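Local coordinates for protein quinoline 2-oxidoreductase medium subunit (Pseudomonas putida, PDB 1T3Q) that binds FAD as the medium subunit of the molybdenum hydroxylase quinoline 2-oxidoreductase, and probably takes part in its electron transfer, at residues D26-A31 / R43-S48; F60-S65 / P84-C89; G67-G72 / V169-P174. All coordinates share one frame; numbering follows the deposited sequence.

Overall arrangement
All three contacts belong to the FAD-binding part of the chain, but only contact 1 touches the cofactor. It joins a strand of the small parallel sheet to the loop leading into the neighbouring strand, and Ile29 and Ala31 reach FAD directly. Contacts 2 and 3 share the five-stranded antiparallel sheet, with centres about 8 Å apart and about 30 Å from the centre of contact 1. Strand 62-65 of contact 2 pairs with strand 68-72 of contact 3, Ser63 O lying 2.7 Å from Ser70 N. FAD lies about 9 Å from the side chain of Val169 in contact 3, without touching it, and about 14 Å from that of Ile62 in contact 2.

Contact 1. Residues D26-A31 / R43-S48; sequences DARIIA and RLVYPS. With FAD (flavin-adenine dinucleotide), chain R.
The carbonyl oxygen Asp26 O is gripped twice from the 43-48 segment: Ser48 N donates a hydrogen bond of 3.1 Å to it, and Pro47 CA offers a CA-H...O contact at 3.3 Å. Ser48 N sits well above the carbonyl plane, 57° out of it. This ties together the N-terminal ends of two parallel strands in a beta-alpha-beta crossover of the FAD-binding fold, in which strand 28-30 leads through helix 36-41 to its neighbour 49-52. Ser48 OG lies beside Asp26 CB but bonds to Asp24 OD1. Arg28 carries the rest of the contact. Its CG, anti to the carbonyl carbon (chi1 -57°), comes within 3.6 Å of Pro47 CB, as does CD, and the side chain crosses Pro47 at about a right angle. Beyond CD the guanidinium meets Val45 on one face, where NH2 is 3.5 Å from Val45 CG1. At the edge of the same group, near its plane, lies ribose oxygen O3B of FAD, 4.2 Å from Arg28 NH1. An alanine in place of Arg28, lacking CG, CD and the guanidinium, would probably uncover Pro47 CB and Val45 CG1 and leave FAD O3B without the charged group beside it. At the start of the loop, Arg43 closes the preceding helix in a Schellman motif and forms a salt bridge with Asp129 of the large subunit. Strand 28-30 itself continues into the cofactor site. Ile29 lays CG2 against adenine atom C4A, at 3.8 Å, and Ala31 N donates a 2.9 Å hydrogen bond to phosphate oxygen O2A of FAD.

Contact 2. Residues F60-S65 / P84-C89; sequences FEISQS and PTVAKC
Ile62 and Val86 meet methyl to methyl where the contact is well packed, Ile62 CG2 lying 4.0 Å from Val86 CG2, and the two side chains cross at about a right angle. With Ile62 CG1 anti to the carbonyl carbon (chi1 -67°), CG2 is left anti to the backbone N, and from there it also touches Thr85 CB at 4.1 Å. Val86 is buried, with Leu93 and Pro94 of helix 92-97 packed against it as well. Thr85 then bridges to the more open end, its CG2 reaching Gln64 CB at 4.2 Å. This is helix-on-sheet packing: helix 84-89 lies against strand 62-65, an outermost strand of the five-stranded antiparallel sheet, with their short axes 8.4 Å apart at closest approach and turned by 40°. No hydrogen bond joins the two segments. At the solvent side Gln64 is exposed, and its chain, extended beyond CG, brings the amide to the buried thiol of Cys89, with OE1 3.5 Å and CD 3.6 Å from Cys89 SG. The inner flank of Cys89 is packed instead, against Leu69 of strand 68-72 and against Ile173.

Contact 3. Residues G67-G72 / V169-P174; sequences GILSVG and VEIPIP
Strands 68-72 and 169-172 run antiparallel, their short axes at 158° and 4.5 Å apart at closest approach. Leu69 with Ile171 and Val71 with Val169 are hydrogen-bonded pairs; Ile68 with Pro172 and Ser70 with Glu170 are non-hydrogen-bonded ones. In the Leu69-Ile171 pair Leu69 N donates to Ile171 O at 2.8 Å, and Ile171 N returns a bond of 2.7 Å to Leu69 O. The bond from Val71 N to Val169 O is nearly straight, 178° at the hydrogen, and Val169 N answers to Val71 O. Past the non-hydrogen-bonded Pro172, Ile173 N donates to Gly67 O at 2.7 Å and carries the pairing one step beyond the regular strand. CA-H...O contacts fill in between, as from Glu170 CA to Leu69 O at 3.3 Å.

One face of the sheet carries Leu69, Val71, Val169 and Ile171, all buried; Leu69 CB and Ile171 CB stand 4.5 Å apart. The other face holds Ile68, Ser70, Glu170 and Pro172 and is more open. There Ser70 OG comes within 4.1 Å of Glu170 CG, while the Glu170 carboxylate forms a salt bridge through OE1 to Arg168. At the strand end Ile173 folds over the Gly67 backbone: its CG1, anti to the carbonyl carbon (chi1 -64°), lies 3.2 Å from Gly67 O.

In the antiparallel sheet of this FAD-binding domain, strand 68-72 is flanked on its other edge by strand 62-65, and 165-172 by 134-139. Against the buried face pack helix 84-89 at Leu69, helix 111-117 at Val71 and Val169, and helix 123-130, through Met128, at Val169 and Ile171.

Contact 1. Residues D26-A31 / R43-S48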
loop_
_atom_site.group_PDB
_atom_site.type_symbol
_atom_site.label_atom_id
_atom_site.label_comp_id
_atom_site.label_asym_id
_atom_site.label_seq_id
_atom_site.Cartn_x
_atom_site.Cartn_y
_atom_site.Cartn_z
ATOM N N ASP C 26 23.441 13.799 38.298
ATOM C CA ASP C 26 23.072 14.076 36.914
ATOM C C ASP C 26 21.562 14.085 36.706
ATOM O O ASP C 26 21.079 14.338 35.598
ATOM C CB ASP C 26 23.721 13.044 35.997
ATOM C CG ASP C 26 25.232 13.160 35.976
ATOM O OD1 ASP C 26 25.897 12.147 35.690
ATOM O OD2 ASP C 26 25.754 14.266 36.234
ATOM N N ALA C 27 20.816 13.804 37.767
ATOM C CA ALA C 27 19.363 13.798 37.679
ATOM C C ALA C 27 18.880 15.238 37.654
ATOM O O ALA C 27 19.505 16.127 38.233
ATOM C CB ALA C 27 18.761 13.062 38.871
ATOM N N ARG C 28 17.773 15.475 36.965
ATOM C CA ARG C 28 17.227 16.812 36.884
ATOM C C ARG C 28 15.730 16.758 37.118
ATOM O O ARG C 28 15.073 15.768 36.798
ATOM C CB ARG C 28 17.552 17.432 35.523
ATOM C CG ARG C 28 19.053 17.452 35.246
ATOM C CD ARG C 28 19.423 18.169 33.953
ATOM N NE ARG C 28 19.211 19.612 34.037
ATOM C CZ ARG C 28 20.050 20.520 33.547
ATOM N NH1 ARG C 28 19.773 21.810 33.668
ATOM N NH2 ARG C 28 21.172 20.141 32.949
ATOM N N ILE C 29 15.209 17.824 37.705
ATOM C CA ILE C 29 13.793 17.927 37.999
ATOM C C ILE C 29 13.000 18.315 36.757
ATOM O O ILE C 29 13.500 19.035 35.896
ATOM C CB ILE C 29 13.537 19.025 39.060
ATOM C CG1 ILE C 29 14.055 18.570 40.427
ATOM C CG2 ILE C 29 12.046 19.380 39.111
ATOM C CD1 ILE C 29 14.137 19.706 41.441
ATOM N N ILE C 30 11.775 17.808 36.652
ATOM C CA ILE C 30 10.904 18.215 35.565
ATOM C C ILE C 30 9.568 18.572 36.204
ATOM O O ILE C 30 9.060 17.841 37.055
ATOM C CB ILE C 30 10.677 17.124 34.474
ATOM C CG1 ILE C 30 9.769 17.711 33.380
ATOM C CG2 ILE C 30 10.034 15.877 35.065
ATOM C CD1 ILE C 30 9.509 16.789 32.193
ATOM N N ALA C 31 9.035 19.724 35.820
ATOM C CA ALA C 31 7.753 20.201 36.311
ATOM C C ALA C 31 6.802 20.205 35.119
ATOM O O ALA C 31 6.287 19.157 34.735
ATOM C CB ALA C 31 7.903 21.602 36.888
ATOM N N ARG C 43 19.141 18.887 22.611
ATOM C CA ARG C 43 20.210 18.149 23.260
ATOM C C ARG C 43 21.239 19.087 23.871
ATOM O O ARG C 43 22.446 18.911 23.699
ATOM C CB ARG C 43 20.867 17.186 22.265
ATOM C CG ARG C 43 19.869 16.186 21.703
ATOM C CD ARG C 43 20.513 14.909 21.199
ATOM N NE ARG C 43 19.484 13.924 20.874
ATOM C CZ ARG C 43 19.705 12.627 20.700
ATOM N NH1 ARG C 43 20.933 12.131 20.817
ATOM N NH2 ARG C 43 18.691 11.818 20.421
ATOM N N LEU C 44 20.740 20.091 24.588
ATOM C CA LEU C 44 21.582 21.076 25.259
ATOM C C LEU C 44 21.858 20.640 26.697
ATOM O O LEU C 44 22.700 21.222 27.378
ATOM C CB LEU C 44 20.908 22.450 25.245
ATOM C CG LEU C 44 20.741 23.067 23.853
ATOM C CD1 LEU C 44 19.985 24.380 23.953
ATOM C CD2 LEU C 44 22.115 23.283 23.227
ATOM N N VAL C 45 21.133 19.624 27.154
ATOM C CA VAL C 45 21.321 19.074 28.494
ATOM C C VAL C 45 21.193 17.566 28.377
ATOM O O VAL C 45 20.454 17.063 27.526
ATOM C CB VAL C 45 20.269 19.599 29.516
ATOM C CG1 VAL C 45 20.392 21.112 29.661
ATOM C CG2 VAL C 45 18.866 19.214 29.081
ATOM N N TYR C 46 21.917 16.842 29.225
ATOM C CA TYR C 46 21.886 15.391 29.186
ATOM C C TYR C 46 21.658 14.789 30.563
ATOM O O TYR C 46 22.573 14.237 31.170
ATOM C CB TYR C 46 23.193 14.850 28.606
ATOM C CG TYR C 46 23.487 15.320 27.200
ATOM C CD1 TYR C 46 24.027 16.580 26.961
ATOM C CD2 TYR C 46 23.218 14.499 26.104
ATOM C CE1 TYR C 46 24.298 17.017 25.659
ATOM C CE2 TYR C 46 23.481 14.923 24.800
ATOM C CZ TYR C 46 24.021 16.181 24.586
ATOM O OH TYR C 46 24.295 16.594 23.300
ATOM N N PRO C 47 20.425 14.883 31.076
ATOM C CA PRO C 47 20.140 14.320 32.397
ATOM C C PRO C 47 20.163 12.801 32.364
ATOM O O PRO C 47 19.901 12.187 31.332
ATOM C CB PRO C 47 18.753 14.868 32.709
ATOM C CG PRO C 47 18.109 14.913 31.343
ATOM C CD PRO C 47 19.220 15.497 30.486
ATOM N N SER C 48 20.481 12.192 33.498
ATOM C CA SER C 48 20.512 10.744 33.584
ATOM C C SER C 48 19.097 10.284 33.892
ATOM O O SER C 48 18.658 9.221 33.453
ATOM C CB SER C 48 21.440 10.312 34.719
ATOM O OG SER C 48 21.036 10.918 35.933
HETATM P PA FAD R . 10.275 22.817 33.389
HETATM O O1A FAD R . 10.523 23.109 31.951
HETATM O O2A FAD R . 9.979 21.565 33.759
HETATM O O5B FAD R . 11.682 23.083 33.892
HETATM C C5B FAD R . 12.265 24.402 34.150
HETATM C C4B FAD R . 13.699 24.216 34.806
HETATM O O4B FAD R . 13.505 24.394 36.265
HETATM C C3B FAD R . 14.459 22.852 34.668
HETATM O O3B FAD R . 15.844 23.030 34.646
HETATM C C2B FAD R . 13.938 22.067 35.910
HETATM O O2B FAD R . 14.850 21.090 36.348
HETATM C C1B FAD R . 13.866 23.146 36.950
HETATM N N9A FAD R . 12.791 22.995 37.930
HETATM C C8A FAD R . 11.434 22.947 37.683
HETATM N N7A FAD R . 10.698 23.028 38.789
HETATM C C5A FAD R . 11.614 23.115 39.812
HETATM C C6A FAD R . 11.460 23.257 41.295
HETATM N N6A FAD R . 10.308 23.279 41.918
HETATM N N1A FAD R . 12.654 23.332 42.002
HETATM C C2A FAD R . 13.887 23.304 41.387
HETATM N N3A FAD R . 14.123 23.171 40.050
HETATM C C4A FAD R . 12.958 23.023 39.304
HETATM N N1 FAD R . 7.969 31.985 29.742
HETATM C C2 FAD R . 7.810 33.280 30.031
HETATM O O2 FAD R . 8.255 33.770 31.038
HETATM N N3 FAD R . 7.274 34.201 29.068
HETATM C C4 FAD R . 6.977 33.812 27.764
HETATM O O4 FAD R . 6.564 34.639 26.983
HETATM C C4X FAD R . 7.223 32.411 27.407
HETATM N N5 FAD R . 6.957 31.958 26.139
HETATM C C5X FAD R . 7.105 30.607 25.881
HETATM C C6 FAD R . 6.828 30.153 24.551
HETATM C C7 FAD R . 6.945 28.808 24.201
HETATM C C7M FAD R . 6.672 28.388 22.773
HETATM C C8 FAD R . 7.341 27.811 25.225
HETATM C C8M FAD R . 7.483 26.339 24.918
HETATM C C9 FAD R . 7.597 28.242 26.555
HETATM C C9A FAD R . 7.498 29.630 26.890
HETATM N N10 FAD R . 7.768 30.166 28.227
HETATM C C10 FAD R . 7.680 31.500 28.487
HETATM C "C1'" FAD R . 8.328 29.243 29.250
HETATM C "C2'" FAD R . 7.274 28.782 30.299
HETATM O "O2'" FAD R . 6.985 29.863 31.190
HETATM C "C3'" FAD R . 7.902 27.589 31.025
HETATM O "O3'" FAD R . 6.808 26.781 31.479
HETATM C "C4'" FAD R . 8.779 27.995 32.240
HETATM O "O4'" FAD R . 9.858 28.845 31.841
HETATM C "C5'" FAD R . 9.335 26.723 32.815
HETATM O "O5'" FAD R . 8.309 26.103 33.801
HETATM P P FAD R . 8.028 24.626 33.726
HETATM O O1P FAD R . 7.034 24.351 34.861
HETATM O O2P FAD R . 7.670 24.194 32.456
HETATM O O3P FAD R . 9.278 23.924 34.064
#

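Contact 2. Residues F60-S65 / P84-C89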
loop_
_atom_site.group_PDB
_atom_site.type_symbol
_atom_site.label_atom_id
_atom_site.label_comp_id
_atom_site.label_asym_id
_atom_site.label_seq_id
_atom_site.Cartn_x
_atom_site.Cartn_y
_atom_site.Cartn_z
ATOM N N PHE C 60 1.344 22.048 45.047
ATOM C CA PHE C 60 0.227 22.553 44.254
ATOM C C PHE C 60 -0.677 23.496 45.039
ATOM O O PHE C 60 -1.626 24.052 44.488
ATOM C CB PHE C 60 -0.625 21.387 43.729
ATOM C CG PHE C 60 0.057 20.557 42.678
ATOM C CD1 PHE C 60 1.075 19.672 43.018
ATOM C CD2 PHE C 60 -0.292 20.696 41.335
ATOM C CE1 PHE C 60 1.743 18.939 42.040
ATOM C CE2 PHE C 60 0.369 19.970 40.350
ATOM C CZ PHE C 60 1.390 19.089 40.703
ATOM N N GLU C 61 -0.376 23.678 46.320
ATOM C CA GLU C 61 -1.195 24.518 47.188
ATOM C C GLU C 61 -1.073 26.029 47.002
ATOM O O GLU C 61 0.009 26.564 46.755
ATOM C CB GLU C 61 -0.903 24.192 48.657
ATOM C CG GLU C 61 -0.974 22.718 49.016
ATOM C CD GLU C 61 -0.722 22.472 50.494
ATOM N N ILE C 62 -2.211 26.704 47.125
ATOM C CA ILE C 62 -2.286 28.154 47.046
ATOM C C ILE C 62 -3.028 28.545 48.316
ATOM O O ILE C 62 -4.077 27.978 48.619
ATOM C CB ILE C 62 -3.110 28.646 45.837
ATOM C CG1 ILE C 62 -2.398 28.307 44.527
ATOM C CG2 ILE C 62 -3.327 30.154 45.943
ATOM C CD1 ILE C 62 -3.140 28.800 43.291
ATOM N N SER C 63 -2.481 29.496 49.066
ATOM C CA SER C 63 -3.122 29.936 50.296
ATOM C C SER C 63 -2.694 31.348 50.666
ATOM O O SER C 63 -1.751 31.898 50.089
ATOM C CB SER C 63 -2.784 28.978 51.441
ATOM O OG SER C 63 -1.394 28.980 51.716
ATOM N N GLN C 64 -3.403 31.933 51.626
ATOM C CA GLN C 64 -3.097 33.278 52.091
ATOM C C GLN C 64 -3.081 33.280 53.617
ATOM O O GLN C 64 -3.833 32.542 54.254
ATOM C CB GLN C 64 -4.145 34.269 51.582
ATOM C CG GLN C 64 -5.091 34.777 52.657
ATOM C CD GLN C 64 -6.091 35.773 52.125
ATOM O OE1 GLN C 64 -6.946 35.432 51.311
ATOM N NE2 GLN C 64 -5.986 37.018 52.578
ATOM N N SER C 65 -2.223 34.109 54.200
ATOM C CA SER C 65 -2.126 34.190 55.650
ATOM C C SER C 65 -1.319 35.399 56.097
ATOM O O SER C 65 -0.165 35.568 55.706
ATOM C CB SER C 65 -1.482 32.918 56.208
ATOM O OG SER C 65 -1.349 32.989 57.617
ATOM N N PRO C 84 -9.047 32.279 42.375
ATOM C CA PRO C 84 -9.726 33.325 43.149
ATOM C C PRO C 84 -8.849 33.961 44.225
ATOM O O PRO C 84 -8.807 35.183 44.362
ATOM C CB PRO C 84 -10.918 32.588 43.760
ATOM C CG PRO C 84 -11.188 31.501 42.777
ATOM C CD PRO C 84 -9.800 31.016 42.448
ATOM N N THR C 85 -8.158 33.126 44.994
ATOM C CA THR C 85 -7.293 33.618 46.057
ATOM C C THR C 85 -6.228 34.549 45.494
ATOM O O THR C 85 -6.054 35.666 45.975
ATOM C CB THR C 85 -6.605 32.460 46.796
ATOM O OG1 THR C 85 -7.599 31.581 47.327
ATOM C CG2 THR C 85 -5.752 32.989 47.938
ATOM N N VAL C 86 -5.515 34.087 44.473
ATOM C CA VAL C 86 -4.480 34.901 43.855
ATOM C C VAL C 86 -5.080 36.201 43.342
ATOM O O VAL C 86 -4.533 37.281 43.559
ATOM C CB VAL C 86 -3.824 34.167 42.668
ATOM C CG1 VAL C 86 -2.897 35.115 41.926
ATOM C CG2 VAL C 86 -3.058 32.953 43.168
ATOM N N ALA C 87 -6.216 36.084 42.664
ATOM C CA ALA C 87 -6.893 37.241 42.098
ATOM C C ALA C 87 -7.206 38.325 43.128
ATOM O O ALA C 87 -7.074 39.515 42.839
ATOM C CB ALA C 87 -8.179 36.799 41.401
ATOM N N LYS C 88 -7.611 37.924 44.328
ATOM C CA LYS C 88 -7.953 38.909 45.348
ATOM C C LYS C 88 -6.746 39.440 46.123
ATOM O O LYS C 88 -6.736 40.597 46.546
ATOM C CB LYS C 88 -8.984 38.327 46.324
ATOM N N CYS C 89 -5.729 38.603 46.300
ATOM C CA CYS C 89 -4.538 39.008 47.038
ATOM C C CYS C 89 -3.484 39.745 46.213
ATOM O O CYS C 89 -2.956 40.764 46.652
ATOM C CB CYS C 89 -3.892 37.790 47.698
ATOM S SG CYS C 89 -4.916 37.006 48.957
#

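Contact 3. Residues G67-G72 / V169-P174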
loop_
_atom_site.group_PDB
_atom_site.type_symbol
_atom_site.label_atom_id
_atom_site.label_comp_id
_atom_site.label_asym_id
_atom_site.label_seq_id
_atom_site.Cartn_x
_atom_site.Cartn_y
_atom_site.Cartn_z
ATOM N N GLY C 67 -1.393 38.846 55.479
ATOM C CA GLY C 67 -0.824 39.695 54.447
ATOM C C GLY C 67 0.111 39.078 53.415
ATOM O O GLY C 67 0.795 39.803 52.682
ATOM N N ILE C 68 0.151 37.754 53.329
ATOM C CA ILE C 68 1.026 37.132 52.336
ATOM C C ILE C 68 0.406 35.956 51.581
ATOM O O ILE C 68 -0.220 35.071 52.166
ATOM C CB ILE C 68 2.371 36.703 52.971
ATOM C CG1 ILE C 68 2.741 35.278 52.569
ATOM C CG2 ILE C 68 2.304 36.844 54.468
ATOM C CD1 ILE C 68 4.071 34.843 53.142
ATOM N N LEU C 69 0.594 35.968 50.266
ATOM C CA LEU C 69 0.066 34.943 49.379
ATOM C C LEU C 69 1.127 33.869 49.185
ATOM O O LEU C 69 2.258 34.178 48.814
ATOM C CB LEU C 69 -0.283 35.577 48.032
ATOM C CG LEU C 69 -1.233 34.890 47.052
ATOM C CD1 LEU C 69 -0.713 35.168 45.654
ATOM C CD2 LEU C 69 -1.326 33.394 47.300
ATOM N N SER C 70 0.766 32.620 49.461
ATOM C CA SER C 70 1.688 31.504 49.297
ATOM C C SER C 70 1.294 30.707 48.051
ATOM O O SER C 70 0.176 30.194 47.954
ATOM C CB SER C 70 1.655 30.598 50.534
ATOM O OG SER C 70 2.565 29.516 50.397
ATOM N N VAL C 71 2.211 30.621 47.090
ATOM C CA VAL C 71 1.961 29.883 45.852
ATOM C C VAL C 71 2.980 28.757 45.708
ATOM O O VAL C 71 4.185 29.003 45.705
ATOM C CB VAL C 71 2.062 30.807 44.616
ATOM C CG1 VAL C 71 1.748 30.020 43.344
ATOM C CG2 VAL C 71 1.110 31.978 44.764
ATOM N N GLY C 72 2.486 27.527 45.599
ATOM C CA GLY C 72 3.361 26.376 45.464
ATOM C C GLY C 72 4.096 26.370 44.138
ATOM O O GLY C 72 3.597 26.893 43.144
ATOM N N VAL C 169 6.563 30.030 46.820
ATOM C CA VAL C 169 6.927 31.425 46.763
ATOM C C VAL C 169 5.906 32.158 47.608
ATOM O O VAL C 169 4.706 31.909 47.501
ATOM C CB VAL C 169 6.857 31.972 45.327
ATOM C CG1 VAL C 169 7.209 33.451 45.324
ATOM C CG2 VAL C 169 7.801 31.192 44.427
ATOM N N GLU C 170 6.387 33.042 48.469
ATOM C CA GLU C 170 5.492 33.810 49.311
ATOM C C GLU C 170 5.572 35.258 48.866
ATOM O O GLU C 170 6.635 35.875 48.897
ATOM C CB GLU C 170 5.871 33.636 50.787
ATOM C CG GLU C 170 5.560 32.225 51.302
ATOM C CD GLU C 170 5.737 32.056 52.804
ATOM O OE1 GLU C 170 5.541 30.923 53.290
ATOM O OE2 GLU C 170 6.068 33.041 53.498
ATOM N N ILE C 171 4.438 35.782 48.417
ATOM C CA ILE C 171 4.357 37.151 47.930
ATOM C C ILE C 171 3.613 38.047 48.905
ATOM O O ILE C 171 2.451 37.796 49.224
ATOM C CB ILE C 171 3.611 37.222 46.583
ATOM C CG1 ILE C 171 4.199 36.207 45.603
ATOM C CG2 ILE C 171 3.709 38.629 46.007
ATOM C CD1 ILE C 171 3.445 36.126 44.293
ATOM N N PRO C 172 4.274 39.105 49.396
ATOM C CA PRO C 172 3.615 40.017 50.332
ATOM C C PRO C 172 2.500 40.742 49.590
ATOM O O PRO C 172 2.716 41.242 48.487
ATOM C CB PRO C 172 4.734 40.977 50.730
ATOM C CG PRO C 172 5.976 40.165 50.543
ATOM C CD PRO C 172 5.698 39.449 49.248
ATOM N N ILE C 173 1.308 40.786 50.173
ATOM C CA ILE C 173 0.205 41.483 49.527
ATOM C C ILE C 173 0.645 42.940 49.386
ATOM O O ILE C 173 0.844 43.643 50.378
ATOM C CB ILE C 173 -1.084 41.381 50.367
ATOM C CG1 ILE C 173 -1.521 39.913 50.444
ATOM C CG2 ILE C 173 -2.183 42.234 49.745
ATOM C CD1 ILE C 173 -2.755 39.671 51.283
ATOM N N PRO C 174 0.818 43.409 48.142
ATOM C CA PRO C 174 1.248 44.788 47.891
ATOM C C PRO C 174 0.342 45.909 48.392
ATOM O O PRO C 174 -0.883 45.806 48.362
ATOM C CB PRO C 174 1.425 44.819 46.373
ATOM C CG PRO C 174 0.403 43.832 45.898
ATOM C CD PRO C 174 0.570 42.696 46.875
#